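Local coordinates for protein aldehyde dehydrogenase (Burkholderia vietnamiensis, PDB 5KF0) that probably oxidises aldehydes to carboxylic acids with a nicotinamide cofactor, and binds NADPH, at residues Ala285-Gln291 with Phe389-Ala393. Numbering follows the deposited sequence.
Sequences AYYQSGQ and FGPVA. With NDP (NADPH dihydro-nicotinamide-adenine-dinucleotide phosphate), chain E.
Gly290 and Gly390 bring the two backbones together, their CA atoms 4.3 Å apart. No direct hydrogen bond joins the segments. Instead, Gly290 CA points a C-H almost straight at Gly390 O (3.5 Å, 169° at the hydrogen). Ser289 O lies 3.1 Å from Gly390 CA, a more bent C-H···O contact. Pro391 centres an inverse gamma turn, closed by a weak bond from Val392 N to Gly390 O.

The Phe389 ring is sandwiched. Gln291 CA sits over one face, 3.8 Å from the ring centroid, as a CH-pi contact. The nicotinamide ribose of NADPH lies against the opposite face, its C3D toward the rim, and Phe389 CE1 comes 3.4 Å from C2D of the same ribose. Phe389 thus lines the cofactor pocket, as does the equivalent phenylalanine of the Glu-x-Phe-Gly-Pro motif in related enzymes. The Gln291 chain is extended beyond CG, and a water donates to both Gln291 OE1 and Phe389 O. Ile336 N is also hydrogen-bonded to this OE1.

The Tyr286 ring meets the turn with its edge, where CE1 is 3.3 Å from Pro391 O. CG lies anti to the carbonyl carbon (chi1 -53°), which swings the ring toward the turn, with Ala285 CB over one of its faces. Its OH is hydrogen-bonded to Thr372 O. Ala285 CB meets Ala393 CB at 3.9 Å.

The contact is buried where helix 274-286 ends and strand 392-398 begins. Strand 368-375 pairs with the latter, and Leu344 of helix 338-353 packs on Pro391 and Val392.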
loop_
_atom_site.group_PDB
_atom_site.type_symbol
_atom_site.label_atom_id
_atom_site.label_comp_id
_atom_site.label_asym_id
_atom_site.label_seq_id
_atom_site.Cartn_x
_atom_site.Cartn_y
_atom_site.Cartn_z
ATOM N N ALA A 285 -6.724 -11.245 33.819
ATOM C CA ALA A 285 -6.007 -11.016 35.065
ATOM C C ALA A 285 -5.221 -12.240 35.516
ATOM O O ALA A 285 -4.138 -12.100 36.098
ATOM C CB ALA A 285 -6.992 -10.612 36.162
ATOM N N TYR A 286 -5.735 -13.439 35.262
ATOM C CA TYR A 286 -5.200 -14.617 35.920
ATOM C C TYR A 286 -4.658 -15.677 34.974
ATOM O O TYR A 286 -4.053 -16.642 35.459
ATOM C CB TYR A 286 -6.267 -15.226 36.851
ATOM C CG TYR A 286 -6.806 -14.182 37.814
ATOM C CD1 TYR A 286 -5.945 -13.492 38.675
ATOM C CD2 TYR A 286 -8.156 -13.842 37.822
ATOM C CE1 TYR A 286 -6.427 -12.499 39.539
ATOM C CE2 TYR A 286 -8.644 -12.864 38.692
ATOM C CZ TYR A 286 -7.776 -12.200 39.544
ATOM O OH TYR A 286 -8.274 -11.228 40.387
ATOM N N TYR A 287 -4.806 -15.512 33.648
ATOM C CA TYR A 287 -4.161 -16.417 32.698
ATOM C C TYR A 287 -2.670 -16.482 32.983
ATOM O O TYR A 287 -2.016 -15.451 33.162
ATOM C CB TYR A 287 -4.400 -15.947 31.253
ATOM C CG TYR A 287 -3.488 -16.571 30.202
ATOM C CD1 TYR A 287 -2.274 -15.979 29.859
ATOM C CD2 TYR A 287 -3.847 -17.738 29.550
ATOM C CE1 TYR A 287 -1.441 -16.547 28.907
ATOM C CE2 TYR A 287 -3.017 -18.312 28.586
ATOM C CZ TYR A 287 -1.819 -17.715 28.272
ATOM O OH TYR A 287 -0.992 -18.284 27.312
ATOM N N GLN A 288 -2.140 -17.707 33.023
ATOM C CA GLN A 288 -0.740 -17.954 33.379
ATOM C C GLN A 288 -0.362 -17.222 34.667
ATOM O O GLN A 288 0.749 -16.701 34.816
ATOM C CB GLN A 288 0.205 -17.587 32.233
ATOM C CG GLN A 288 1.568 -18.244 32.403
ATOM C CD GLN A 288 2.462 -18.089 31.196
ATOM O OE1 GLN A 288 1.989 -17.797 30.091
ATOM N NE2 GLN A 288 3.769 -18.283 31.399
ATOM N N SER A 289 -1.309 -17.200 35.605
ATOM C CA SER A 289 -1.147 -16.566 36.914
ATOM C C SER A 289 -0.704 -15.113 36.779
ATOM O O SER A 289 0.096 -14.612 37.568
ATOM C CB SER A 289 -0.177 -17.360 37.784
ATOM O OG SER A 289 -0.631 -18.702 37.911
ATOM N N GLY A 290 -1.231 -14.434 35.763
ATOM C CA GLY A 290 -0.920 -13.033 35.557
ATOM C C GLY A 290 0.456 -12.754 34.998
ATOM O O GLY A 290 0.853 -11.587 34.927
ATOM N N GLN A 291 1.204 -13.789 34.607
ATOM C CA GLN A 291 2.565 -13.610 34.094
ATOM C C GLN A 291 2.509 -13.372 32.583
ATOM O O GLN A 291 2.954 -14.178 31.755
ATOM C CB GLN A 291 3.422 -14.809 34.477
ATOM C CG GLN A 291 3.558 -14.926 35.999
ATOM C CD GLN A 291 4.463 -16.067 36.434
ATOM O OE1 GLN A 291 5.348 -15.877 37.260
ATOM N NE2 GLN A 291 4.230 -17.260 35.887
ATOM N N PHE A 389 2.868 -8.577 37.480
ATOM C CA PHE A 389 3.328 -9.845 36.905
ATOM C C PHE A 389 3.022 -11.022 37.826
ATOM O O PHE A 389 3.873 -11.861 38.128
ATOM C CB PHE A 389 4.812 -9.805 36.535
ATOM C CG PHE A 389 5.072 -10.355 35.170
ATOM C CD1 PHE A 389 4.578 -9.685 34.062
ATOM C CD2 PHE A 389 5.716 -11.576 34.990
ATOM C CE1 PHE A 389 4.765 -10.184 32.791
ATOM C CE2 PHE A 389 5.904 -12.086 33.709
ATOM C CZ PHE A 389 5.425 -11.394 32.616
ATOM N N GLY A 390 1.780 -11.078 38.271
ATOM C CA GLY A 390 1.322 -12.162 39.102
ATOM C C GLY A 390 -0.185 -12.113 39.175
ATOM O O GLY A 390 -0.819 -11.255 38.560
ATOM N N PRO A 391 -0.788 -13.032 39.924
ATOM C CA PRO A 391 -2.245 -13.227 39.847
ATOM C C PRO A 391 -3.016 -12.291 40.774
ATOM O O PRO A 391 -3.813 -12.721 41.606
ATOM C CB PRO A 391 -2.393 -14.702 40.243
ATOM C CG PRO A 391 -1.271 -14.934 41.203
ATOM C CD PRO A 391 -0.115 -14.108 40.677
ATOM N N VAL A 392 -2.790 -10.988 40.602
ATOM C CA VAL A 392 -3.446 -9.952 41.387
ATOM C C VAL A 392 -4.024 -8.921 40.432
ATOM O O VAL A 392 -3.361 -8.517 39.471
ATOM C CB VAL A 392 -2.464 -9.268 42.359
ATOM C CG1 VAL A 392 -3.161 -8.135 43.121
ATOM C CG2 VAL A 392 -1.860 -10.286 43.308
ATOM N N ALA A 393 -5.247 -8.480 40.707
ATOM C CA ALA A 393 -5.849 -7.378 39.980
ATOM C C ALA A 393 -6.519 -6.443 40.972
ATOM O O ALA A 393 -6.916 -6.845 42.071
ATOM C CB ALA A 393 -6.867 -7.869 38.936
HETATM P PA NDP E . 13.899 -10.105 32.206
HETATM O O1A NDP E . 14.077 -8.676 31.816
HETATM O O2A NDP E . 14.286 -10.371 33.661
HETATM O O5B NDP E . 14.720 -11.092 31.269
HETATM C C5B NDP E . 14.381 -11.107 29.860
HETATM C C4B NDP E . 15.570 -11.605 29.082
HETATM O O4B NDP E . 16.632 -10.626 29.145
HETATM C C3B NDP E . 16.178 -12.916 29.596
HETATM O O3B NDP E . 16.686 -13.685 28.509
HETATM C C2B NDP E . 17.335 -12.405 30.455
HETATM O O2B NDP E . 18.412 -13.347 30.638
HETATM C C1B NDP E . 17.814 -11.272 29.566
HETATM N N9A NDP E . 18.667 -10.298 30.236
HETATM C C8A NDP E . 18.466 -9.662 31.432
HETATM N N7A NDP E . 19.398 -8.788 31.733
HETATM C C5A NDP E . 20.274 -8.859 30.661
HETATM C C6A NDP E . 21.469 -8.176 30.361
HETATM N N6A NDP E . 22.033 -7.266 31.166
HETATM N N1A NDP E . 22.085 -8.473 29.194
HETATM C C2A NDP E . 21.544 -9.394 28.394
HETATM N N3A NDP E . 20.429 -10.108 28.572
HETATM C C4A NDP E . 19.839 -9.790 29.732
HETATM O O3 NDP E . 12.384 -10.519 31.967
HETATM P PN NDP E . 11.559 -11.842 32.285
HETATM O O1N NDP E . 12.209 -13.007 31.633
HETATM O O2N NDP E . 11.403 -11.918 33.782
HETATM O O5D NDP E . 10.149 -11.605 31.599
HETATM C C5D NDP E . 9.098 -10.788 32.141
HETATM C C4D NDP E . 9.171 -9.418 31.512
HETATM O O4D NDP E . 9.049 -9.529 30.069
HETATM C C3D NDP E . 8.038 -8.498 31.976
HETATM O O3D NDP E . 8.480 -7.172 32.241
HETATM C C2D NDP E . 7.067 -8.565 30.799
HETATM O O2D NDP E . 6.152 -7.482 30.672
HETATM C C1D NDP E . 8.037 -8.643 29.628
HETATM N N1N NDP E . 7.324 -9.183 28.476
HETATM C C2N NDP E . 7.142 -8.442 27.332
HETATM C C3N NDP E . 6.353 -8.851 26.319
HETATM C C7N NDP E . 6.228 -8.087 25.049
HETATM O O7N NDP E . 6.049 -8.727 24.002
HETATM N N7N NDP E . 6.240 -6.756 25.088
HETATM C C4N NDP E . 5.544 -10.090 26.462
HETATM C C5N NDP E . 6.069 -10.951 27.560
HETATM C C6N NDP E . 6.844 -10.459 28.509
HETATM P P2B NDP E . 18.385 -14.442 31.860
HETATM O O1X NDP E . 17.050 -14.380 32.500
HETATM O O2X NDP E . 18.751 -15.723 31.170
HETATM O O3X NDP E . 19.498 -14.048 32.807
HETATM O O HOH W 1 6.206 -13.458 38.055
#